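Local atomic coordinates of type III effector Xcv3220-like C-terminal domain-containing protein (Xanthomonas campestris pv. vesicatoria, PDB entry 4FC9), a protein that is secreted into plant host cells as a type III effector (XopL), whose all-helical C-terminal domain, described here, probably acts as an E3 ubiquitin ligase. Residues L45-F56 and L150-V159; L94-P105 and N121-H132. All coordinates share one frame; numbering follows the deposited sequence. Where two conformers were deposited one is given.

Interaction 1 of 2, residues L45-F56 and L150-V159; sequences LSTVIDEERNPF and LDVATLAKAV
Phe-56, which follows its own helix by only a few residues, doubles back to touch the helix that Val-48 packs against. Its ring turns an edge to the backbone of that helix, with CZ 3.9 Å from Val-159 N, while CE2 lies 3.7 Å from Ala-158 CB. Glu-52 has a positive phi as the chain leaves the helix, and an Asx turn follows, with Phe-56 N donating to Asn-54 OD1 (3.0 Å). The helical parts run nearly antiparallel, at 172°, and meet through apolar side chains. Val-48 is the knob, seated among Val-152, Leu-155, Ala-156 and Val-159. A chi1 of 172° turns CG1 to Leu-155 CB (3.7 Å), which both methyls share before diverging, CG1 toward Val-152 O and CG2 toward Val-159 CG2 (3.9 Å). Beta-branched valine fills the hole with two short methyls, while Ala-156 lets the backbones approach, its CA 6.2 Å from Leu-45 CA. At the more exposed border, Ile-49 CG1 rests 3.7 Å from Val-152 CG2. Asp-151 and Thr-154 form a capping box that starts the second helix. Helix 79-88 packs against the Phe-56 side through Leu-81 and Met-84, and Tyr-63 touches Val-152 and Leu-155.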
loop_
_atom_site.group_PDB
_atom_site.type_symbol
_atom_site.label_atom_id
_atom_site.label_comp_id
_atom_site.label_asym_id
_atom_site.label_seq_id
_atom_site.Cartn_x
_atom_site.Cartn_y
_atom_site.Cartn_z
ATOM N N LEU A 45 1.271 -9.619 -5.197
ATOM C CA LEU A 45 -0.070 -10.010 -4.775
ATOM C C LEU A 45 -0.351 -11.435 -5.198
ATOM O O LEU A 45 -0.924 -12.214 -4.439
ATOM C CB LEU A 45 -1.119 -9.093 -5.393
ATOM C CG LEU A 45 -1.259 -7.732 -4.738
ATOM C CD1 LEU A 45 -2.387 -6.972 -5.401
ATOM C CD2 LEU A 45 -1.513 -7.909 -3.255
ATOM N N SER A 46 0.048 -11.767 -6.422
ATOM C CA SER A 46 -0.092 -13.123 -6.921
ATOM C C SER A 46 0.701 -14.080 -6.044
ATOM O O SER A 46 0.208 -15.136 -5.667
ATOM C CB SER A 46 0.400 -13.219 -8.361
ATOM O OG SER A 46 0.201 -14.526 -8.864
ATOM N N THR A 47 1.931 -13.702 -5.720
ATOM C CA THR A 47 2.779 -14.525 -4.876
ATOM C C THR A 47 2.089 -14.784 -3.534
ATOM O O THR A 47 1.954 -15.929 -3.106
ATOM C CB THR A 47 4.154 -13.873 -4.661
ATOM O OG1 THR A 47 4.794 -13.702 -5.930
ATOM C CG2 THR A 47 5.037 -14.749 -3.787
ATOM N N VAL A 48 1.603 -13.724 -2.901
ATOM C CA VAL A 48 0.949 -13.850 -1.603
ATOM C C VAL A 48 -0.364 -14.648 -1.634
ATOM O O VAL A 48 -0.579 -15.533 -0.810
ATOM C CB VAL A 48 0.676 -12.463 -0.982
ATOM C CG1 VAL A 48 -0.185 -12.594 0.268
ATOM C CG2 VAL A 48 1.981 -11.763 -0.671
ATOM N N ILE A 49 -1.238 -14.322 -2.579
ATOM C CA ILE A 49 -2.599 -14.852 -2.582
ATOM C C ILE A 49 -2.723 -16.168 -3.347
ATOM O O ILE A 49 -3.331 -17.116 -2.860
ATOM C CB ILE A 49 -3.592 -13.802 -3.127
ATOM C CG1 ILE A 49 -3.632 -12.596 -2.184
ATOM C CG2 ILE A 49 -4.980 -14.399 -3.294
ATOM C CD1 ILE A 49 -4.396 -11.418 -2.728
ATOM N N ASP A 50 -2.136 -16.226 -4.537
ATOM C CA ASP A 50 -2.156 -17.438 -5.349
ATOM C C ASP A 50 -1.161 -18.472 -4.825
ATOM O O ASP A 50 -1.539 -19.592 -4.477
ATOM C CB ASP A 50 -1.823 -17.107 -6.808
ATOM C CG ASP A 50 -2.900 -17.535 -7.767
ATOM O OD1 ASP A 50 -2.954 -18.737 -8.102
ATOM O OD2 ASP A 50 -3.678 -16.664 -8.204
ATOM N N GLU A 51 0.111 -18.090 -4.766
ATOM C CA GLU A 51 1.179 -19.019 -4.415
ATOM C C GLU A 51 1.274 -19.276 -2.919
ATOM O O GLU A 51 1.914 -20.231 -2.493
ATOM C CB GLU A 51 2.515 -18.482 -4.911
ATOM C CG GLU A 51 2.487 -18.019 -6.348
ATOM C CD GLU A 51 2.356 -19.161 -7.325
ATOM O OE1 GLU A 51 2.888 -20.252 -7.033
ATOM O OE2 GLU A 51 1.716 -18.968 -8.383
ATOM N N GLU A 52 0.645 -18.408 -2.133
ATOM C CA GLU A 52 0.720 -18.462 -0.677
ATOM C C GLU A 52 2.168 -18.417 -0.199
ATOM O O GLU A 52 2.580 -19.163 0.687
ATOM C CB GLU A 52 -0.037 -19.676 -0.134
ATOM C CG GLU A 52 -1.525 -19.598 -0.417
ATOM C CD GLU A 52 -2.284 -20.822 0.040
ATOM O OE1 GLU A 52 -2.125 -21.895 -0.584
ATOM O OE2 GLU A 52 -3.048 -20.709 1.015
ATOM N N ARG A 53 2.925 -17.513 -0.810
ATOM C CA ARG A 53 4.333 -17.320 -0.500
ATOM C C ARG A 53 4.641 -15.860 -0.156
ATOM O O ARG A 53 3.870 -14.953 -0.473
ATOM C CB ARG A 53 5.206 -17.812 -1.662
ATOM C CG ARG A 53 5.147 -19.324 -1.854
ATOM C CD ARG A 53 5.724 -19.764 -3.188
ATOM N NE ARG A 53 7.161 -19.519 -3.290
ATOM C CZ ARG A 53 7.928 -19.986 -4.272
ATOM N NH1 ARG A 53 7.401 -20.728 -5.236
ATOM N NH2 ARG A 53 9.225 -19.715 -4.291
ATOM N N ASN A 54 5.778 -15.663 0.500
ATOM C CA ASN A 54 6.192 -14.389 1.067
ATOM C C ASN A 54 7.246 -13.723 0.175
ATOM O O ASN A 54 8.413 -14.113 0.200
ATOM C CB ASN A 54 6.776 -14.664 2.460
ATOM C CG ASN A 54 7.074 -13.404 3.252
ATOM O OD1 ASN A 54 7.101 -12.296 2.717
ATOM N ND2 ASN A 54 7.314 -13.578 4.544
ATOM N N PRO A 55 6.843 -12.705 -0.608
ATOM C CA PRO A 55 7.768 -12.050 -1.541
ATOM C C PRO A 55 8.799 -11.159 -0.855
ATOM O O PRO A 55 9.651 -10.579 -1.527
ATOM C CB PRO A 55 6.837 -11.193 -2.405
ATOM C CG PRO A 55 5.688 -10.890 -1.518
ATOM C CD PRO A 55 5.489 -12.132 -0.689
ATOM N N PHE A 56 8.721 -11.054 0.464
ATOM C CA PHE A 56 9.598 -10.160 1.204
ATOM C C PHE A 56 10.845 -10.868 1.709
ATOM O O PHE A 56 11.757 -10.230 2.229
ATOM C CB PHE A 56 8.836 -9.492 2.351
ATOM C CG PHE A 56 7.729 -8.587 1.882
ATOM C CD1 PHE A 56 8.010 -7.322 1.398
ATOM C CD2 PHE A 56 6.410 -9.010 1.904
ATOM C CE1 PHE A 56 6.992 -6.487 0.951
ATOM C CE2 PHE A 56 5.387 -8.184 1.461
ATOM C CZ PHE A 56 5.677 -6.919 0.983
ATOM N N LEU A 150 2.078 -13.540 9.735
ATOM C CA LEU A 150 2.251 -13.530 8.300
ATOM C C LEU A 150 1.158 -14.398 7.721
ATOM O O LEU A 150 1.224 -15.620 7.796
ATOM C CB LEU A 150 3.621 -14.090 7.933
ATOM C CG LEU A 150 4.756 -13.261 8.528
ATOM C CD1 LEU A 150 6.058 -14.019 8.518
ATOM C CD2 LEU A 150 4.887 -11.979 7.753
ATOM N N ASP A 151 0.127 -13.762 7.181
ATOM C CA ASP A 151 -0.945 -14.486 6.514
ATOM C C ASP A 151 -1.383 -13.726 5.272
ATOM O O ASP A 151 -0.798 -12.699 4.932
ATOM C CB ASP A 151 -2.122 -14.764 7.465
ATOM C CG ASP A 151 -2.772 -13.495 8.006
ATOM O OD1 ASP A 151 -3.014 -12.550 7.229
ATOM O OD2 ASP A 151 -3.063 -13.448 9.221
ATOM N N VAL A 152 -2.416 -14.221 4.604
ATOM C CA VAL A 152 -2.827 -13.645 3.325
ATOM C C VAL A 152 -3.224 -12.166 3.429
ATOM O O VAL A 152 -2.832 -11.358 2.591
ATOM C CB VAL A 152 -3.934 -14.487 2.630
ATOM C CG1 VAL A 152 -5.205 -14.530 3.461
ATOM C CG2 VAL A 152 -4.218 -13.951 1.232
ATOM N N ALA A 153 -3.959 -11.815 4.481
ATOM C CA ALA A 153 -4.455 -10.452 4.661
ATOM C C ALA A 153 -3.356 -9.487 5.081
ATOM O O ALA A 153 -3.277 -8.369 4.579
ATOM C CB ALA A 153 -5.573 -10.438 5.677
ATOM N N THR A 154 -2.511 -9.909 6.014
ATOM C CA THR A 154 -1.455 -9.033 6.497
ATOM C C THR A 154 -0.403 -8.829 5.419
ATOM O O THR A 154 0.074 -7.715 5.213
ATOM C CB THR A 154 -0.814 -9.543 7.811
ATOM O OG1 THR A 154 -0.104 -10.764 7.573
ATOM C CG2 THR A 154 -1.875 -9.769 8.877
ATOM N N LEU A 155 -0.060 -9.896 4.708
ATOM C CA LEU A 155 0.914 -9.774 3.635
ATOM C C LEU A 155 0.363 -9.012 2.429
ATOM O O LEU A 155 1.098 -8.292 1.758
ATOM C CB LEU A 155 1.434 -11.144 3.218
ATOM C CG LEU A 155 2.442 -11.724 4.202
ATOM C CD1 LEU A 155 2.832 -13.116 3.778
ATOM C CD2 LEU A 155 3.665 -10.824 4.286
ATOM N N ALA A 156 -0.927 -9.168 2.156
ATOM C CA ALA A 156 -1.539 -8.411 1.077
ATOM C C ALA A 156 -1.465 -6.922 1.399
ATOM O O ALA A 156 -1.205 -6.108 0.518
ATOM C CB ALA A 156 -2.974 -8.838 0.855
ATOM N N LYS A 157 -1.672 -6.565 2.664
ATOM C CA LYS A 157 -1.549 -5.168 3.058
ATOM C C LYS A 157 -0.113 -4.680 2.901
ATOM O O LYS A 157 0.119 -3.542 2.502
ATOM C CB LYS A 157 -2.054 -4.925 4.484
ATOM C CG LYS A 157 -1.941 -3.466 4.931
ATOM C CD LYS A 157 -2.796 -2.523 4.088
ATOM C CE LYS A 157 -4.273 -2.754 4.335
ATOM N NZ LYS A 157 -5.118 -1.734 3.656
ATOM N N ALA A 158 0.853 -5.541 3.205
ATOM C CA ALA A 158 2.254 -5.166 3.065
ATOM C C ALA A 158 2.608 -4.901 1.608
ATOM O O ALA A 158 3.381 -3.996 1.308
ATOM C CB ALA A 158 3.158 -6.231 3.653
ATOM N N VAL A 159 2.038 -5.688 0.703
ATOM C CA VAL A 159 2.240 -5.472 -0.730
ATOM C C VAL A 159 1.603 -4.155 -1.159
ATOM O O VAL A 159 2.178 -3.411 -1.957
ATOM C CB VAL A 159 1.675 -6.638 -1.576
ATOM C CG1 VAL A 159 1.771 -6.314 -3.061
ATOM C CG2 VAL A 159 2.408 -7.932 -1.268
#

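Interaction 2 of 2, residues L94-P105 and N121-H132; sequences LQRVSDMAGPSP and NVSNWKAQKSAH
Trp-125 and the loop residues Gly-102 to Pro-105 make the tight part of this contact. The indole is clasped on both faces: on one, Pro-105 CD and Ser-104 CA make CH-pi contacts, the proline carbon lying 3.9 Å from the centroid of the five-membered ring; on the other, Lys-129 CG, from the same helix as the indole, sits 3.7 Å above the ring plane. The ring's rotation is fixed by its N-H, since Trp-125 NE1 donates to Gly-102 O (2.9 Å, angle 156°). The oxygen lies in the indole plane, whereas the donor stands well above the carbonyl plane. With positive phi and psi near 180°, a CB on Gly-102 would be pressed against Ala-101 O and Pro-103 CD, which suits glycine here. Pro-105 also packs CG against Val-122 CG2 (3.9 Å), and the small Ala-101 lets Gln-128 approach, CB to CB at 3.8 Å. At a separate end, buried His-132 meets Leu-94 CD2 through CE1 (3.6 Å) and also touches Met-161; its ND1 is hydrogen-bonded to Gly-134 N.

The solvent side is looser and more polar. Waters bridge the Gln-128 amide to the helix terminus: one joins NE2 to Met-100 O, another OE1 to Ala-101 O. Lys-129, folded back at chi2 and chi3, carries NZ to 2.7 Å from Ser-98 OG, and a third water links that NZ to Gly-102 O. Helices 91-101 and 112-129, whose segments 94-101 and 121-129 cross at 162°, form an antiparallel helical hairpin, here with a tryptophan packed on the start of its loop.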
loop_
_atom_site.group_PDB
_atom_site.type_symbol
_atom_site.label_atom_id
_atom_site.label_comp_id
_atom_site.label_asym_id
_atom_site.label_seq_id
_atom_site.Cartn_x
_atom_site.Cartn_y
_atom_site.Cartn_z
ATOM N N LEU A 94 3.197 9.556 6.080
ATOM C CA LEU A 94 1.764 9.802 6.191
ATOM C C LEU A 94 1.362 11.088 5.474
ATOM O O LEU A 94 0.282 11.172 4.886
ATOM C CB LEU A 94 1.343 9.830 7.660
ATOM C CG LEU A 94 1.619 8.522 8.408
ATOM C CD1 LEU A 94 1.373 8.679 9.904
ATOM C CD2 LEU A 94 0.778 7.384 7.834
ATOM N N GLN A 95 2.244 12.081 5.516
ATOM C CA GLN A 95 2.030 13.328 4.792
ATOM C C GLN A 95 1.950 13.071 3.287
ATOM O O GLN A 95 1.084 13.621 2.612
ATOM C CB GLN A 95 3.148 14.326 5.096
ATOM C CG GLN A 95 2.758 15.790 4.922
ATOM C CD GLN A 95 2.044 16.371 6.136
ATOM O OE1 GLN A 95 2.678 16.861 7.077
ATOM N NE2 GLN A 95 0.715 16.333 6.111
ATOM N N ARG A 96 2.844 12.231 2.765
ATOM C CA ARG A 96 2.847 11.898 1.337
ATOM C C ARG A 96 1.585 11.148 0.930
ATOM O O ARG A 96 1.051 11.353 -0.164
ATOM C CB ARG A 96 4.078 11.072 0.959
ATOM C CG ARG A 96 5.388 11.822 1.039
ATOM C CD ARG A 96 5.441 12.969 0.050
ATOM N NE ARG A 96 6.811 13.431 -0.147
ATOM C CZ ARG A 96 7.139 14.594 -0.698
ATOM N NH1 ARG A 96 8.416 14.931 -0.841
ATOM N NH2 ARG A 96 6.190 15.424 -1.104
ATOM N N VAL A 97 1.121 10.268 1.807
ATOM C CA VAL A 97 -0.106 9.534 1.543
ATOM C C VAL A 97 -1.274 10.506 1.420
ATOM O O VAL A 97 -2.092 10.387 0.508
ATOM C CB VAL A 97 -0.398 8.494 2.637
ATOM C CG1 VAL A 97 -1.776 7.871 2.430
ATOM C CG2 VAL A 97 0.682 7.427 2.657
ATOM N N SER A 98 -1.340 11.478 2.328
ATOM C CA SER A 98 -2.388 12.494 2.282
ATOM C C SER A 98 -2.277 13.339 1.028
ATOM O O SER A 98 -3.289 13.740 0.449
ATOM C CB SER A 98 -2.320 13.405 3.505
ATOM O OG SER A 98 -2.884 12.774 4.635
ATOM N N ASP A 99 -1.044 13.617 0.617
ATOM C CA ASP A 99 -0.814 14.422 -0.571
ATOM C C ASP A 99 -1.329 13.718 -1.811
ATOM O O ASP A 99 -1.904 14.343 -2.700
ATOM C CB ASP A 99 0.669 14.744 -0.733
ATOM C CG ASP A 99 1.171 15.703 0.321
ATOM O OD1 ASP A 99 0.337 16.243 1.082
ATOM O OD2 ASP A 99 2.400 15.919 0.382
HETATM N N MSE A 100 -1.116 12.407 -1.865
HETATM C CA MSE A 100 -1.555 11.615 -3.001
HETATM C C MSE A 100 -3.069 11.457 -2.986
HETATM O O MSE A 100 -3.732 11.653 -4.003
HETATM C CB MSE A 100 -0.885 10.241 -2.996
HETATM C CG MSE A 100 -0.347 9.824 -4.359
HETATM SE SE MSE A 100 -0.402 7.897 -4.651
HETATM C CE MSE A 100 0.630 7.322 -3.100
ATOM N N ALA A 101 -3.607 11.103 -1.825
ATOM C CA ALA A 101 -5.040 10.892 -1.678
ATOM C C ALA A 101 -5.785 12.208 -1.833
ATOM O O ALA A 101 -6.918 12.244 -2.318
ATOM C CB ALA A 101 -5.352 10.266 -0.334
ATOM N N GLY A 102 -5.139 13.292 -1.420
ATOM C CA GLY A 102 -5.758 14.603 -1.455
ATOM C C GLY A 102 -6.606 14.815 -0.222
ATOM O O GLY A 102 -6.622 13.973 0.674
ATOM N N PRO A 103 -7.317 15.945 -0.165
ATOM C CA PRO A 103 -8.193 16.256 0.965
ATOM C C PRO A 103 -9.478 15.447 0.888
ATOM O O PRO A 103 -9.721 14.784 -0.122
ATOM C CB PRO A 103 -8.502 17.737 0.755
ATOM C CG PRO A 103 -8.441 17.910 -0.720
ATOM C CD PRO A 103 -7.329 17.009 -1.182
ATOM N N SER A 104 -10.280 15.498 1.947
ATOM C CA SER A 104 -11.568 14.825 1.961
ATOM C C SER A 104 -12.423 15.309 0.798
ATOM O O SER A 104 -12.530 16.511 0.563
ATOM C CB SER A 104 -12.286 15.088 3.279
ATOM O OG SER A 104 -13.626 14.643 3.203
ATOM N N PRO A 105 -13.016 14.367 0.052
ATOM C CA PRO A 105 -13.785 14.698 -1.151
ATOM C C PRO A 105 -14.958 15.635 -0.880
ATOM O O PRO A 105 -15.668 15.497 0.116
ATOM C CB PRO A 105 -14.290 13.334 -1.633
ATOM C CG PRO A 105 -13.312 12.356 -1.073
ATOM C CD PRO A 105 -12.918 12.914 0.263
ATOM N N ASN A 121 -15.354 8.984 -5.574
ATOM C CA ASN A 121 -14.277 9.784 -4.994
ATOM C C ASN A 121 -13.973 9.407 -3.546
ATOM O O ASN A 121 -12.818 9.357 -3.135
ATOM C CB ASN A 121 -14.603 11.277 -5.082
ATOM C CG ASN A 121 -14.541 11.804 -6.502
ATOM O OD1 ASN A 121 -14.007 11.148 -7.395
ATOM N ND2 ASN A 121 -15.073 12.999 -6.712
ATOM N N VAL A 122 -15.022 9.138 -2.781
ATOM C CA VAL A 122 -14.882 8.791 -1.375
ATOM C C VAL A 122 -14.279 7.395 -1.189
ATOM O O VAL A 122 -13.390 7.212 -0.356
ATOM C CB VAL A 122 -16.227 8.930 -0.632
ATOM C CG1 VAL A 122 -16.141 8.317 0.752
ATOM C CG2 VAL A 122 -16.624 10.401 -0.547
ATOM N N SER A 123 -14.753 6.426 -1.969
ATOM C CA SER A 123 -14.178 5.082 -1.975
ATOM C C SER A 123 -12.687 5.130 -2.292
ATOM O O SER A 123 -11.872 4.553 -1.572
ATOM C CB SER A 123 -14.875 4.198 -3.009
ATOM O OG SER A 123 -16.229 3.981 -2.667
ATOM N N ASN A 124 -12.339 5.820 -3.378
ATOM C CA ASN A 124 -10.948 5.939 -3.808
ATOM C C ASN A 124 -10.058 6.617 -2.769
ATOM O O ASN A 124 -8.927 6.192 -2.526
ATOM C CB ASN A 124 -10.867 6.685 -5.139
ATOM C CG ASN A 124 -11.310 5.834 -6.305
ATOM O OD1 ASN A 124 -11.369 4.609 -6.204
ATOM N ND2 ASN A 124 -11.617 6.474 -7.424
ATOM N N TRP A 125 -10.585 7.675 -2.166
ATOM C CA TRP A 125 -9.891 8.403 -1.119
ATOM C C TRP A 125 -9.604 7.501 0.083
ATOM O O TRP A 125 -8.470 7.440 0.559
ATOM C CB TRP A 125 -10.726 9.613 -0.704
ATOM C CG TRP A 125 -10.064 10.508 0.292
ATOM C CD1 TRP A 125 -9.059 11.397 0.052
ATOM C CD2 TRP A 125 -10.373 10.615 1.685
ATOM N NE1 TRP A 125 -8.715 12.043 1.212
ATOM C CE2 TRP A 125 -9.506 11.583 2.227
ATOM C CE3 TRP A 125 -11.290 9.981 2.524
ATOM C CZ2 TRP A 125 -9.534 11.933 3.574
ATOM C CZ3 TRP A 125 -11.317 10.334 3.861
ATOM C CH2 TRP A 125 -10.446 11.301 4.372
ATOM N N LYS A 126 -10.631 6.805 0.568
ATOM C CA LYS A 126 -10.472 5.864 1.671
ATOM C C LYS A 126 -9.442 4.800 1.302
ATOM O O LYS A 126 -8.571 4.455 2.105
ATOM C CB LYS A 126 -11.801 5.179 1.993
ATOM C CG LYS A 126 -12.844 6.038 2.704
ATOM C CD LYS A 126 -14.010 5.164 3.177
ATOM C CE LYS A 126 -14.967 5.922 4.083
ATOM N NZ LYS A 126 -15.969 5.014 4.711
ATOM N N ALA A 127 -9.555 4.287 0.079
ATOM C CA ALA A 127 -8.652 3.255 -0.421
ATOM C C ALA A 127 -7.200 3.715 -0.357
ATOM O O ALA A 127 -6.334 2.990 0.139
ATOM C CB ALA A 127 -9.025 2.868 -1.840
ATOM N N GLN A 128 -6.941 4.922 -0.852
ATOM C CA GLN A 128 -5.591 5.467 -0.834
ATOM C C GLN A 128 -5.110 5.762 0.586
ATOM O O GLN A 128 -3.968 5.456 0.928
ATOM C CB GLN A 128 -5.489 6.718 -1.713
ATOM C CG GLN A 128 -5.734 6.444 -3.194
ATOM C CD GLN A 128 -5.460 7.651 -4.082
ATOM O OE1 GLN A 128 -6.384 8.264 -4.620
ATOM N NE2 GLN A 128 -4.183 7.985 -4.254
ATOM N N LYS A 129 -5.978 6.348 1.407
ATOM C CA LYS A 129 -5.610 6.720 2.775
ATOM C C LYS A 129 -5.135 5.527 3.604
ATOM O O LYS A 129 -4.301 5.675 4.494
ATOM C CB LYS A 129 -6.782 7.397 3.495
ATOM C CG LYS A 129 -7.137 8.794 3.001
ATOM C CD LYS A 129 -6.054 9.811 3.308
ATOM C CE LYS A 129 -5.874 10.011 4.798
ATOM N NZ LYS A 129 -4.943 11.138 5.078
ATOM N N SER A 130 -5.665 4.346 3.308
ATOM C CA SER A 130 -5.408 3.175 4.137
ATOM C C SER A 130 -4.570 2.100 3.443
ATOM O O SER A 130 -4.495 0.965 3.914
ATOM C CB SER A 130 -6.729 2.579 4.628
ATOM O OG SER A 130 -7.552 2.193 3.540
ATOM N N ALA A 131 -3.933 2.459 2.333
ATOM C CA ALA A 131 -3.069 1.523 1.612
ATOM C C ALA A 131 -1.676 1.465 2.226
ATOM O O ALA A 131 -0.676 1.639 1.530
ATOM C CB ALA A 131 -2.985 1.901 0.145
ATOM N N HIS A 132 -1.613 1.225 3.532
ATOM C CA HIS A 132 -0.335 1.102 4.231
ATOM C C HIS A 132 -0.478 0.380 5.571
ATOM O O HIS A 132 -1.586 0.047 5.995
ATOM C CB HIS A 132 0.343 2.468 4.397
ATOM C CG HIS A 132 -0.408 3.424 5.268
ATOM N ND1 HIS A 132 -0.334 3.391 6.643
ATOM C CD2 HIS A 132 -1.239 4.451 4.963
ATOM C CE1 HIS A 132 -1.088 4.351 7.148
ATOM N NE2 HIS A 132 -1.649 5.007 6.148
HETATM O O HOH W 1 -3.466 10.002 -6.505
HETATM O O HOH W 2 -8.433 10.107 -3.474
HETATM O O HOH W 3 -5.740 13.335 3.404
#

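Interactions 1 and 2 lie on opposite sides of the chain's centre, their own centres about 23 Å apart, yet they are connected. Interaction 2 is nested within the chain loop that interaction 1 closes: the helical pair 91-101 and 112-129 is built from residues between the two partners of the first contact. The direct bridge is Lys-157, which points away from segment 45-56: its NZ lies 2.8 Å from Ser-130 O, a probable hydrogen bond, and its CD packs 3.4 Å from His-132 O. Farther along that helix, Met-161 touches His-132, while Leu-167 and Ile-168 touch Met-100. Helix 152-171 therefore serves both contacts within one all-helical domain.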